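Local coordinates for protein NADH oxidoreductase (Mesorhizobium loti, PDB 3PI7) that probably acts as an NADPH-dependent oxidoreductase of the quinone reductase type, joining a GroES-like domain to a Rossmann domain expected to hold the nucleotide, at residues Ala43-Gly48 / Tyr123-Ala128; Val52-Asn57 / Ala129-Leu134; Lys12-Val17 / Ala328-Trp333; Gly143-Val148 / Lys344-Pro349. All coordinates share one frame; numbering follows the deposited sequence. Where two conformers were deposited one is given.

Interaction 1: residues Ala43-Gly48 / Tyr123-Ala128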
loop_
_atom_site.group_PDB
_atom_site.type_symbol
_atom_site.label_atom_id
_atom_site.label_comp_id
_atom_site.label_asym_id
_atom_site.label_seq_id
_atom_site.Cartn_x
_atom_site.Cartn_y
_atom_site.Cartn_z
ATOM N N ALA A 43 36.634 4.372 25.227
ATOM C CA ALA A 43 37.486 5.269 24.475
ATOM C C ALA A 43 36.661 6.189 23.591
ATOM O O ALA A 43 35.625 5.799 23.037
ATOM C CB ALA A 43 38.455 4.460 23.616
ATOM N N VAL A 44 37.106 7.447 23.501
ATOM C CA VAL A 44 36.477 8.414 22.630
ATOM C C VAL A 44 36.821 8.001 21.185
ATOM O O VAL A 44 37.986 7.762 20.873
ATOM C CB VAL A 44 36.911 9.867 22.967
ATOM C CG1 VAL A 44 36.421 10.861 21.910
ATOM C CG2 VAL A 44 36.410 10.267 24.358
ATOM N N PRO A 45 35.814 7.869 20.296
ATOM C CA PRO A 45 36.117 7.485 18.917
ATOM C C PRO A 45 36.802 8.593 18.125
ATOM O O PRO A 45 36.769 9.764 18.507
ATOM C CB PRO A 45 34.735 7.173 18.339
ATOM C CG PRO A 45 33.816 8.159 19.088
ATOM C CD PRO A 45 34.365 8.105 20.494
ATOM N N ALA A 46 37.431 8.199 17.024
ATOM C CA ALA A 46 38.045 9.114 16.065
ATOM C C ALA A 46 37.117 9.245 14.842
ATOM O O ALA A 46 36.623 8.239 14.334
ATOM C CB ALA A 46 39.419 8.589 15.637
ATOM N N PRO A 47 36.833 10.476 14.400
ATOM C CA PRO A 47 35.987 10.644 13.202
ATOM C C PRO A 47 36.717 10.210 11.950
ATOM O O PRO A 47 37.937 10.408 11.843
ATOM C CB PRO A 47 35.730 12.144 13.162
ATOM C CG PRO A 47 36.925 12.750 13.824
ATOM C CD PRO A 47 37.326 11.774 14.905
ATOM N N GLY A 48 35.963 9.643 11.025
ATOM C CA GLY A 48 36.471 9.268 9.710
ATOM C C GLY A 48 36.642 10.517 8.860
ATOM O O GLY A 48 36.246 11.608 9.275
ATOM N N TYR A 123 30.748 12.237 23.771
ATOM C CA TYR A 123 31.185 12.529 22.405
ATOM C C TYR A 123 30.491 11.589 21.449
ATOM O O TYR A 123 30.455 10.378 21.697
ATOM C CB TYR A 123 32.722 12.387 22.257
ATOM C CG TYR A 123 33.451 13.352 23.163
ATOM C CD1 TYR A 123 33.652 13.055 24.515
ATOM C CD2 TYR A 123 33.823 14.614 22.710
ATOM C CE1 TYR A 123 34.177 13.998 25.395
ATOM C CE2 TYR A 123 34.371 15.557 23.578
ATOM C CZ TYR A 123 34.559 15.237 24.917
ATOM O OH TYR A 123 35.065 16.158 25.780
ATOM N N ALA A 124 29.980 12.134 20.343
ATOM C CA ALA A 124 29.301 11.344 19.298
ATOM C C ALA A 124 29.991 11.590 17.986
ATOM O O ALA A 124 30.752 12.557 17.863
ATOM C CB ALA A 124 27.828 11.754 19.210
ATOM N N VAL A 125 29.765 10.713 17.015
ATOM C CA VAL A 125 30.312 10.918 15.680
ATOM C C VAL A 125 29.144 11.080 14.718
ATOM O O VAL A 125 28.170 10.325 14.793
ATOM C CB VAL A 125 31.262 9.768 15.242
ATOM C CG1 VAL A 125 31.706 9.941 13.791
ATOM C CG2 VAL A 125 32.463 9.677 16.165
ATOM N N ALA A 126 29.225 12.071 13.842
ATOM C CA ALA A 126 28.225 12.229 12.805
ATOM C C ALA A 126 28.911 12.563 11.517
ATOM O O ALA A 126 30.027 13.111 11.524
ATOM C CB ALA A 126 27.225 13.345 13.204
ATOM N N GLU A 127 28.241 12.312 10.403
ATOM C CA GLU A 127 28.722 12.807 9.099
ATOM C C GLU A 127 28.665 14.308 9.127
ATOM O O GLU A 127 27.723 14.860 9.716
ATOM C CB GLU A 127 27.811 12.289 7.955
ATOM C CG GLU A 127 27.932 10.796 7.753
ATOM C CD GLU A 127 29.295 10.315 7.290
ATOM O OE1 GLU A 127 30.007 11.087 6.610
ATOM O OE2 GLU A 127 29.693 9.205 7.705
ATOM N N ALA A 128 29.638 14.996 8.490
ATOM C CA ALA A 128 29.576 16.468 8.417
ATOM C C ALA A 128 28.229 16.891 7.826
ATOM O O ALA A 128 27.565 17.829 8.322
ATOM C CB ALA A 128 30.727 16.996 7.574
#
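Apolar contacts make up the whole of the meeting between Val44, Pro45 and Pro47 and the strand residues Tyr123 and Val125. Val44 lies slantwise against the root of the tyrosine ring. Its CG2 comes within 3.9 Å of Tyr123 CD1, while its CG1 stands 4.0 Å from Tyr123 CB. With CG1 anti to the backbone N (chi1 171°), both methyls serve the contact. One step on, Pro45 runs past Val125 in the opposite sense, and the ring carbon Pro45 CG reaches Val125 CG2 at 3.6 Å. The other valine methyl, CG1, faces Pro47 more loosely, 4.4 Å from Pro47 CA.

Hydrogen bonds are absent between the two segments, and neither proline has an N-H to offer. Strand 123-127 pairs instead with strand 51-56 of the GroES-like domain, through Ala124 with Ile54 and Ala126 with Val52, and Val125 bonds the backbone of Trp117. Polar ties lie at the far end, where Gly48 N bonds Gln51 OE1 and the Glu127 carboxylate bonds Ser50 and Gln51. Met11 touches Val44, Pro45 and Tyr123, and Trp117 touches Pro45 and Val125.

Since no directed bond crosses the contact, the irregular segment 43-48 is seated on the strand by the fit of methyls and proline rings, while Gly48 N and the Val44 backbone bond to Gln51 and Ser9.

Interaction 2: residues Val52-Asn57 / Ala129-Leu134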
loop_
_atom_site.group_PDB
_atom_site.type_symbol
_atom_site.label_atom_id
_atom_site.label_comp_id
_atom_site.label_asym_id
_atom_site.label_seq_id
_atom_site.Cartn_x
_atom_site.Cartn_y
_atom_site.Cartn_z
ATOM N N VAL A 52 32.618 14.195 11.899
ATOM C CA VAL A 52 32.997 15.107 12.941
ATOM C C VAL A 52 32.757 14.444 14.281
ATOM O O VAL A 52 31.878 13.581 14.409
ATOM C CB VAL A 52 32.251 16.466 12.835
ATOM C CG1 VAL A 52 32.706 17.234 11.602
ATOM C CG2 VAL A 52 30.727 16.255 12.835
ATOM N N LEU A 53 33.562 14.826 15.251
ATOM C CA LEU A 53 33.427 14.365 16.630
ATOM C C LEU A 53 32.787 15.495 17.394
ATOM O O LEU A 53 33.328 16.621 17.442
ATOM C CB LEU A 53 34.808 14.025 17.214
ATOM C CG LEU A 53 34.765 13.480 18.615
ATOM C CD1 LEU A 53 34.106 12.081 18.656
ATOM C CD2 LEU A 53 36.119 13.465 19.236
ATOM N N ILE A 54 31.641 15.215 17.979
ATOM C CA ILE A 54 30.875 16.237 18.687
ATOM C C ILE A 54 30.898 16.013 20.190
ATOM O O ILE A 54 30.549 14.916 20.653
ATOM C CB ILE A 54 29.418 16.233 18.168
ATOM C CG1 ILE A 54 29.338 16.470 16.625
ATOM C CG2 ILE A 54 28.590 17.287 18.879
ATOM C CD1 ILE A 54 28.492 15.544 15.979
ATOM N N LYS A 55 31.175 17.087 20.952
ATOM C CA LYS A 55 31.060 17.097 22.393
ATOM C C LYS A 55 29.604 17.367 22.656
ATOM O O LYS A 55 29.144 18.478 22.408
ATOM C CB LYS A 55 31.974 18.180 23.021
ATOM C CG LYS A 55 31.896 18.154 24.531
ATOM C CD LYS A 55 32.734 19.250 25.233
ATOM C CE LYS A 55 32.766 18.894 26.716
ATOM N NZ LYS A 55 33.922 19.525 27.425
ATOM N N VAL A 56 28.862 16.337 23.090
ATOM C CA VAL A 56 27.421 16.419 23.248
ATOM C C VAL A 56 27.013 17.253 24.435
ATOM O O VAL A 56 27.442 16.995 25.573
ATOM C CB VAL A 56 26.793 14.994 23.351
ATOM C CG1 VAL A 56 25.284 15.091 23.381
ATOM C CG2 VAL A 56 27.248 14.102 22.199
ATOM N N ASN A 57 26.128 18.235 24.158
ATOM C CA ASN A 57 25.569 19.086 25.189
ATOM C C ASN A 57 24.261 18.467 25.688
ATOM O O ASN A 57 24.081 18.315 26.892
ATOM C CB ASN A 57 25.357 20.514 24.662
ATOM C CG ASN A 57 24.746 21.433 25.691
ATOM O OD1 ASN A 57 24.970 21.299 26.896
ATOM N ND2 ASN A 57 24.011 22.419 25.237
ATOM N N ALA A 129 27.778 16.131 6.817
ATOM C CA ALA A 129 26.513 16.388 6.109
ATOM C C ALA A 129 25.294 16.191 6.982
ATOM O O ALA A 129 24.200 16.596 6.585
ATOM C CB ALA A 129 26.423 15.486 4.883
ATOM N N ALA A 130 25.452 15.582 8.182
ATOM C CA ALA A 130 24.306 15.326 9.056
ATOM C C ALA A 130 24.262 16.348 10.201
ATOM O O ALA A 130 23.566 16.148 11.200
ATOM C CB ALA A 130 24.387 13.917 9.600
ATOM N N CYS A 131 25.040 17.438 10.056
ATOM C CA CYS A 131 25.112 18.491 11.056
ATOM C C CYS A 131 24.503 19.736 10.571
ATOM O O CYS A 131 24.635 20.074 9.402
ATOM C CB CYS A 131 26.555 18.740 11.467
ATOM S SG CYS A 131 27.324 17.320 12.261
ATOM N N ILE A 132 23.870 20.462 11.481
ATOM C CA ILE A 132 23.304 21.759 11.127
ATOM C C ILE A 132 23.948 22.781 12.026
ATOM O O ILE A 132 23.621 22.807 13.216
ATOM C CB ILE A 132 21.753 21.795 11.260
ATOM C CG1 ILE A 132 21.048 20.746 10.378
ATOM C CG2 ILE A 132 21.212 23.216 11.056
ATOM C CD1 ILE A 132 19.536 20.614 10.664
ATOM N N PRO A 133 24.877 23.616 11.513
ATOM C CA PRO A 133 25.454 24.648 12.371
ATOM C C PRO A 133 24.334 25.559 12.828
ATOM O O PRO A 133 23.483 25.985 12.032
ATOM C CB PRO A 133 26.473 25.345 11.472
ATOM C CG PRO A 133 26.741 24.359 10.344
ATOM C CD PRO A 133 25.395 23.711 10.136
ATOM N N LEU A 134 24.256 25.759 14.121
ATOM C CA LEU A 134 23.174 26.587 14.579
ATOM C C LEU A 134 23.525 28.032 14.465
ATOM O O LEU A 134 24.708 28.417 14.619
ATOM C CB LEU A 134 22.818 26.259 16.032
ATOM C CG LEU A 134 22.500 24.809 16.370
ATOM C CD1 LEU A 134 22.254 24.672 17.863
ATOM C CD2 LEU A 134 21.306 24.306 15.585
#
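Neither segment brings a ring or other flat group to the meeting of Cys131 with Val52 and Ile54, so there is no face or edge to assign: a sulfur lodges against two branched aliphatic side chains. Cys131 SG touches Val52 CG2 at 3.6 Å and lies 4.3 Å from Ile54 CD1. The sulfur stands anti to its own carbonyl carbon (chi1 -63°), which directs it across to the opposing strand. On Val52 the touching methyl is the one between backbone N and carbonyl carbon, the crowded position, while CG1 turns elsewhere. Ile54 offers the end of its longer branch; its chi2 of 132° lies away from a staggered position. All three residues are buried, and no hydrogen bond links the two segments, so this is a small hydrophobic contact with the thiol serving as an apolar surface.

It spans the interior of the curled sheet in the GroES-like domain. Strand 51-56 is flanked by strands 86-94 and 123-127, whereas strand 131-133 pairs with 107-111. Phe110 of that last strand is the neighbouring ring, touching both Ile54 and Cys131, and Ile91 packs on Val52 and Ile54. Beyond, helix 298-313 receives the second segment, Arg301 bonding Ala129 O and Gln309 bonding Pro133 O.

Interaction 3: residues Lys12-Val17 / Ala328-Trp333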
loop_
_atom_site.group_PDB
_atom_site.type_symbol
_atom_site.label_atom_id
_atom_site.label_comp_id
_atom_site.label_asym_id
_atom_site.label_seq_id
_atom_site.Cartn_x
_atom_site.Cartn_y
_atom_site.Cartn_z
ATOM N N LYS A 12 32.111 8.789 29.267
ATOM C CA LYS A 12 30.992 7.999 29.739
ATOM C C LYS A 12 29.964 7.956 28.612
ATOM O O LYS A 12 29.882 8.889 27.810
ATOM C CB LYS A 12 30.388 8.493 31.065
ATOM C CG LYS A 12 29.902 9.924 31.144
ATOM C CD LYS A 12 29.357 10.196 32.551
ATOM C CE LYS A 12 28.497 11.436 32.668
ATOM N NZ LYS A 12 29.267 12.690 32.485
ATOM N N ALA A 13 29.212 6.850 28.527
ATOM C CA ALA A 13 28.232 6.645 27.474
ATOM C C ALA A 13 27.240 5.587 27.881
ATOM O O ALA A 13 27.515 4.855 28.839
ATOM C CB ALA A 13 28.942 6.228 26.183
ATOM N N LEU A 14 26.084 5.517 27.182
ATOM C CA LEU A 14 25.045 4.480 27.387
ATOM C C LEU A 14 25.216 3.510 26.251
ATOM O O LEU A 14 24.879 3.832 25.100
ATOM C CB LEU A 14 23.630 5.090 27.423
ATOM C CG LEU A 14 23.419 6.219 28.424
ATOM C CD1 LEU A 14 21.994 6.704 28.369
ATOM C CD2 LEU A 14 23.798 5.779 29.870
ATOM N N LEU A 15 25.857 2.373 26.550
ATOM C CA LEU A 15 26.268 1.397 25.558
ATOM C C LEU A 15 25.251 0.334 25.277
ATOM O O LEU A 15 24.688 -0.249 26.197
ATOM C CB LEU A 15 27.546 0.719 26.013
ATOM C CG LEU A 15 28.626 1.640 26.535
ATOM C CD1 LEU A 15 29.753 0.827 27.135
ATOM C CD2 LEU A 15 29.127 2.570 25.443
ATOM N N LEU A 16 25.093 0.013 23.995
ATOM C CA LEU A 16 24.181 -1.052 23.574
ATOM C C LEU A 16 24.616 -2.397 24.122
ATOM O O LEU A 16 25.786 -2.777 24.000
ATOM C CB LEU A 16 24.120 -1.121 22.057
ATOM C CG LEU A 16 23.450 0.048 21.399
ATOM C CD1 LEU A 16 23.892 0.155 19.975
ATOM C CD2 LEU A 16 21.918 -0.032 21.544
ATOM N N VAL A 17 23.662 -3.120 24.722
ATOM C CA VAL A 17 23.909 -4.451 25.268
ATOM C C VAL A 17 23.617 -5.460 24.157
ATOM O O VAL A 17 24.281 -6.497 24.057
ATOM C CB VAL A 17 23.017 -4.645 26.524
ATOM C CG1 VAL A 17 22.937 -6.097 26.977
ATOM C CG2 VAL A 17 23.500 -3.764 27.657
ATOM N N ALA A 328 24.254 10.060 33.980
ATOM C CA ALA A 328 24.482 9.182 35.126
ATOM C C ALA A 328 23.186 8.630 35.705
ATOM O O ALA A 328 23.238 7.677 36.477
ATOM C CB ALA A 328 25.257 9.904 36.222
ATOM N N GLU A 329 22.062 9.278 35.410
ATOM C CA GLU A 329 20.734 8.889 35.873
ATOM C C GLU A 329 19.900 8.232 34.780
ATOM O O GLU A 329 18.806 7.774 35.082
ATOM C CB GLU A 329 19.942 10.127 36.386
ATOM C CG GLU A 329 20.541 10.832 37.595
ATOM C CD GLU A 329 20.540 10.033 38.883
ATOM O OE1 GLU A 329 20.007 8.895 38.917
ATOM O OE2 GLU A 329 21.106 10.551 39.864
ATOM N N ALA A 330 20.358 8.249 33.511
ATOM C CA ALA A 330 19.552 7.811 32.387
ATOM C C ALA A 330 19.117 6.336 32.451
ATOM O O ALA A 330 17.943 6.050 32.203
ATOM C CB ALA A 330 20.284 8.086 31.086
ATOM N N ILE A 331 20.034 5.413 32.790
ATOM C CA ILE A 331 19.684 3.979 32.836
ATOM C C ILE A 331 18.568 3.766 33.832
ATOM O O ILE A 331 17.572 3.091 33.545
ATOM C CB ILE A 331 20.933 3.093 33.159
ATOM C CG1 ILE A 331 21.984 3.182 32.024
ATOM C CG2 ILE A 331 20.546 1.619 33.443
ATOM C CD1 ILE A 331 21.594 2.625 30.739
ATOM N N ALA A 332 18.698 4.393 34.990
ATOM C CA ALA A 332 17.707 4.199 36.020
ATOM C C ALA A 332 16.395 4.900 35.759
ATOM O O ALA A 332 15.364 4.294 36.020
ATOM C CB ALA A 332 18.253 4.664 37.368
ATOM N N TRP A 333 16.401 6.153 35.271
ATOM C CA TRP A 333 15.164 6.929 35.275
ATOM C C TRP A 333 14.591 7.393 33.958
ATOM O O TRP A 333 13.507 7.996 33.976
ATOM C CB TRP A 333 15.330 8.143 36.212
ATOM C CG TRP A 333 15.863 7.763 37.564
ATOM C CD1 TRP A 333 17.037 8.172 38.116
ATOM C CD2 TRP A 333 15.321 6.771 38.459
ATOM N NE1 TRP A 333 17.242 7.538 39.320
ATOM C CE2 TRP A 333 16.187 6.696 39.569
ATOM C CE3 TRP A 333 14.155 5.971 38.452
ATOM C CZ2 TRP A 333 15.956 5.823 40.644
ATOM C CZ3 TRP A 333 13.940 5.092 39.504
ATOM C CH2 TRP A 333 14.818 5.041 40.597
#
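Leu14 carries the strand's side of the close contact, dividing its two methyls between neighbouring residues of the helix. Leu14 CD1 presses on Ala330 CB at 3.5 Å, tighter than usual for two methyl carbons. Its other branch lies alongside Ile331, the two side chains running in opposite directions, with Leu14 CD2 at 3.8 Å from Ile331 CG1 and at 3.9 Å from Ile331 CD1. The leucine's CG stands anti to its carbonyl carbon (chi1 -54°), and this sends the fork toward the helix. Ile331 swings CG1 and CD1 back to meet it, although its CB leaves the helix obliquely to the strand. At Ala330 the side chain offers a single methyl.

In the second shell, Ile347 reaches the same spot: its CD1 is 3.9 Å from Leu14 CD1. Leu327, at the start of the helix, also touches Leu14, and Leu37 with Glu34 packs on Ile331. The strand is fixed by backbone bonds from Leu14 to Ala83 and Trp120, and the helix turn by Trp333 N to Glu329 O, 2.9 Å. Two residues before Leu14, Lys12 NZ makes a salt bridge to Glu122; downstream, Asp19 and Tyr21 bind a potassium ion.

The chemistry is plain hydrophobic burial. Helix 327-338 is joined to strand 10-16 by close methyl packing, while the charged end of Lys12 stays at the margin.

Interaction 4: residues Gly143-Val148 / Lys344-Pro349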
loop_
_atom_site.group_PDB
_atom_site.type_symbol
_atom_site.label_atom_id
_atom_site.label_comp_id
_atom_site.label_asym_id
_atom_site.label_seq_id
_atom_site.Cartn_x
_atom_site.Cartn_y
_atom_site.Cartn_z
ATOM N N GLY A 143 18.232 23.117 19.421
ATOM C CA GLY A 143 19.190 22.334 18.652
ATOM C C GLY A 143 19.146 20.837 18.889
ATOM O O GLY A 143 19.383 20.090 17.947
ATOM N N ALA A 144 18.871 20.366 20.119
ATOM C CA ALA A 144 18.933 18.941 20.412
ATOM C C ALA A 144 17.833 18.141 19.757
ATOM O O ALA A 144 18.008 16.954 19.565
ATOM C CB ALA A 144 18.923 18.685 21.916
ATOM N N ALA A 145 16.723 18.786 19.391
ATOM C CA ALA A 145 15.601 18.115 18.756
ATOM C C ALA A 145 15.220 18.800 17.421
ATOM O O ALA A 145 14.092 18.674 16.971
ATOM C CB ALA A 145 14.424 18.114 19.708
HETATM N N MSE A 146 16.197 19.485 16.798
HETATM C CA MSE A 146 15.968 20.244 15.564
HETATM C C MSE A 146 15.886 19.350 14.318
HETATM O O MSE A 146 15.312 19.788 13.318
HETATM C CB MSE A 146 17.062 21.332 15.380
HETATM C CG MSE A 146 16.860 22.234 14.147
HETATM SE SE MSE A 146 18.289 23.512 13.852
HETATM C CE MSE A 146 17.770 24.762 15.278
ATOM N N ILE A 147 16.431 18.152 14.336
ATOM C CA ILE A 147 16.425 17.349 13.115
ATOM C C ILE A 147 15.286 16.372 12.944
ATOM O O ILE A 147 14.571 16.510 11.962
ATOM C CB ILE A 147 17.800 16.620 12.954
ATOM C CG1 ILE A 147 18.932 17.653 12.770
ATOM C CG2 ILE A 147 17.792 15.572 11.797
ATOM C CD1 ILE A 147 20.316 17.045 12.891
ATOM N N VAL A 148 15.182 15.339 13.788
ATOM C CA VAL A 148 14.295 14.204 13.543
ATOM C C VAL A 148 12.841 14.619 13.423
ATOM O O VAL A 148 12.271 14.462 12.346
ATOM C CB VAL A 148 14.479 13.058 14.574
ATOM C CG1 VAL A 148 13.470 11.927 14.320
ATOM C CG2 VAL A 148 15.915 12.521 14.532
ATOM N N LYS A 344 8.964 15.901 25.694
ATOM C CA LYS A 344 10.124 15.121 25.280
ATOM C C LYS A 344 11.153 15.004 26.434
ATOM O O LYS A 344 11.308 15.932 27.234
ATOM C CB LYS A 344 10.768 15.801 24.061
ATOM C CG LYS A 344 11.632 14.889 23.209
ATOM C CD LYS A 344 12.075 15.590 21.928
ATOM C CE LYS A 344 12.918 14.642 21.131
ATOM N NZ LYS A 344 13.083 15.050 19.710
ATOM N N VAL A 345 11.844 13.864 26.501
ATOM C CA VAL A 345 12.869 13.611 27.509
ATOM C C VAL A 345 14.238 13.786 26.827
ATOM O O VAL A 345 14.416 13.361 25.687
ATOM C CB VAL A 345 12.694 12.218 28.185
ATOM C CG1 VAL A 345 13.779 11.956 29.224
ATOM C CG2 VAL A 345 11.313 12.090 28.836
ATOM N N PHE A 346 15.176 14.455 27.505
ATOM C CA PHE A 346 16.534 14.667 26.991
ATOM C C PHE A 346 17.536 14.069 27.950
ATOM O O PHE A 346 17.242 13.942 29.143
ATOM C CB PHE A 346 16.823 16.157 26.809
ATOM C CG PHE A 346 15.943 16.815 25.783
ATOM C CD1 PHE A 346 14.674 17.289 26.128
ATOM C CD2 PHE A 346 16.349 16.913 24.458
ATOM C CE1 PHE A 346 13.838 17.866 25.160
ATOM C CE2 PHE A 346 15.526 17.515 23.500
ATOM C CZ PHE A 346 14.274 17.970 23.851
ATOM N N ILE A 347 18.705 13.686 27.422
ATOM C CA ILE A 347 19.821 13.180 28.212
ATOM C C ILE A 347 20.912 14.263 28.186
ATOM O O ILE A 347 21.229 14.771 27.106
ATOM C CB ILE A 347 20.303 11.802 27.673
ATOM C CG1 ILE A 347 19.197 10.743 27.876
ATOM C CG2 ILE A 347 21.604 11.334 28.357
ATOM C CD1 ILE A 347 19.442 9.344 27.150
ATOM N N ARG A 348 21.465 14.617 29.367
ATOM C CA ARG A 348 22.540 15.591 29.457
ATOM C C ARG A 348 23.820 14.900 29.909
ATOM O O ARG A 348 23.954 14.527 31.084
ATOM C CB ARG A 348 22.184 16.757 30.388
ATOM C CG ARG A 348 23.221 17.873 30.353
ATOM C CD ARG A 348 22.970 18.893 31.442
ATOM N NE ARG A 348 24.109 19.798 31.557
ATOM C CZ ARG A 348 24.241 20.728 32.495
ATOM N NH1 ARG A 348 23.300 20.893 33.413
ATOM N NH2 ARG A 348 25.309 21.508 32.515
ATOM N N PRO A 349 24.779 14.690 28.988
ATOM C CA PRO A 349 26.053 14.054 29.387
ATOM C C PRO A 349 26.891 14.955 30.315
ATOM O O PRO A 349 26.789 16.204 30.209
ATOM C CB PRO A 349 26.773 13.839 28.043
ATOM C CG PRO A 349 25.704 13.942 27.003
ATOM C CD PRO A 349 24.787 15.009 27.543
ATOM O OXT PRO A 349 27.634 14.416 31.165
#
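Phe346 points its ring into the corner formed by Ala144 and Ala145. Ala145 CB stands at the ring's edge, in its plane, 4.0 Å from Phe346 CE2; Ala144 CB meets that same carbon obliquely at 3.9 Å. The ring is directed there with CG anti to the carbonyl carbon (chi1 -64°). Lys344, two residues earlier on the same side of the chain, runs out beside it as a fully extended arm. CD and CE pass Ala145 CB at about van der Waals distance, and NZ comes to 3.3 Å from Ala145 CB, a close packing contact of the ammonium nitrogen with a methyl. That one methyl touches both the ring edge and the end of the lysine chain, from directions about perpendicular.

The alanines occupy the two central positions of a type I beta turn from Gly143 to Met146 (a selenomethionine), closed by a weak bond of 3.4 Å from Met146 N to Gly143 O. This turn joins helix 140-143 to helix 148-163. Strand 345-348, at the C terminus, pairs with strands 58-60 and 323-326.

The buried lysine's polar end is answered by Asn62 OD1, a hydrogen bond, and by Glu86 OE2 in a long, weak ion pair. With a leucine in place of Lys344, Asn62 OD1 would probably lose its ammonium partner and Glu86 a nearby positive charge. Glu86 also takes a hydrogen bond from Val148 N through OE1, and Ser60, which bonds Ala144 O, touches Ala145, Lys344 and Phe346.

From the N terminus, strand 10-16 opens interaction 3, which closes only at helix 327-338; interactions 1 and 2 both nest inside that long loop. Segments 43-48 and 52-57 open next and close in the same order, at 123-128 and 129-134, so interactions 1 and 2 cross, sharing backbone pairing between strands 123-127 and 51-56. Interaction 4 opens at 143-148, after both have closed, and ends at the C-terminal strand, crossing interaction 3. There Lys12 NZ meets Pro349 OXT in a salt bridge of 2.7 Å. Asn57 and Leu134 of interaction 2 pack on the segments of interaction 4, so the C-terminal strand is tied to strand 10-16 as well as to the GroES-like sheet.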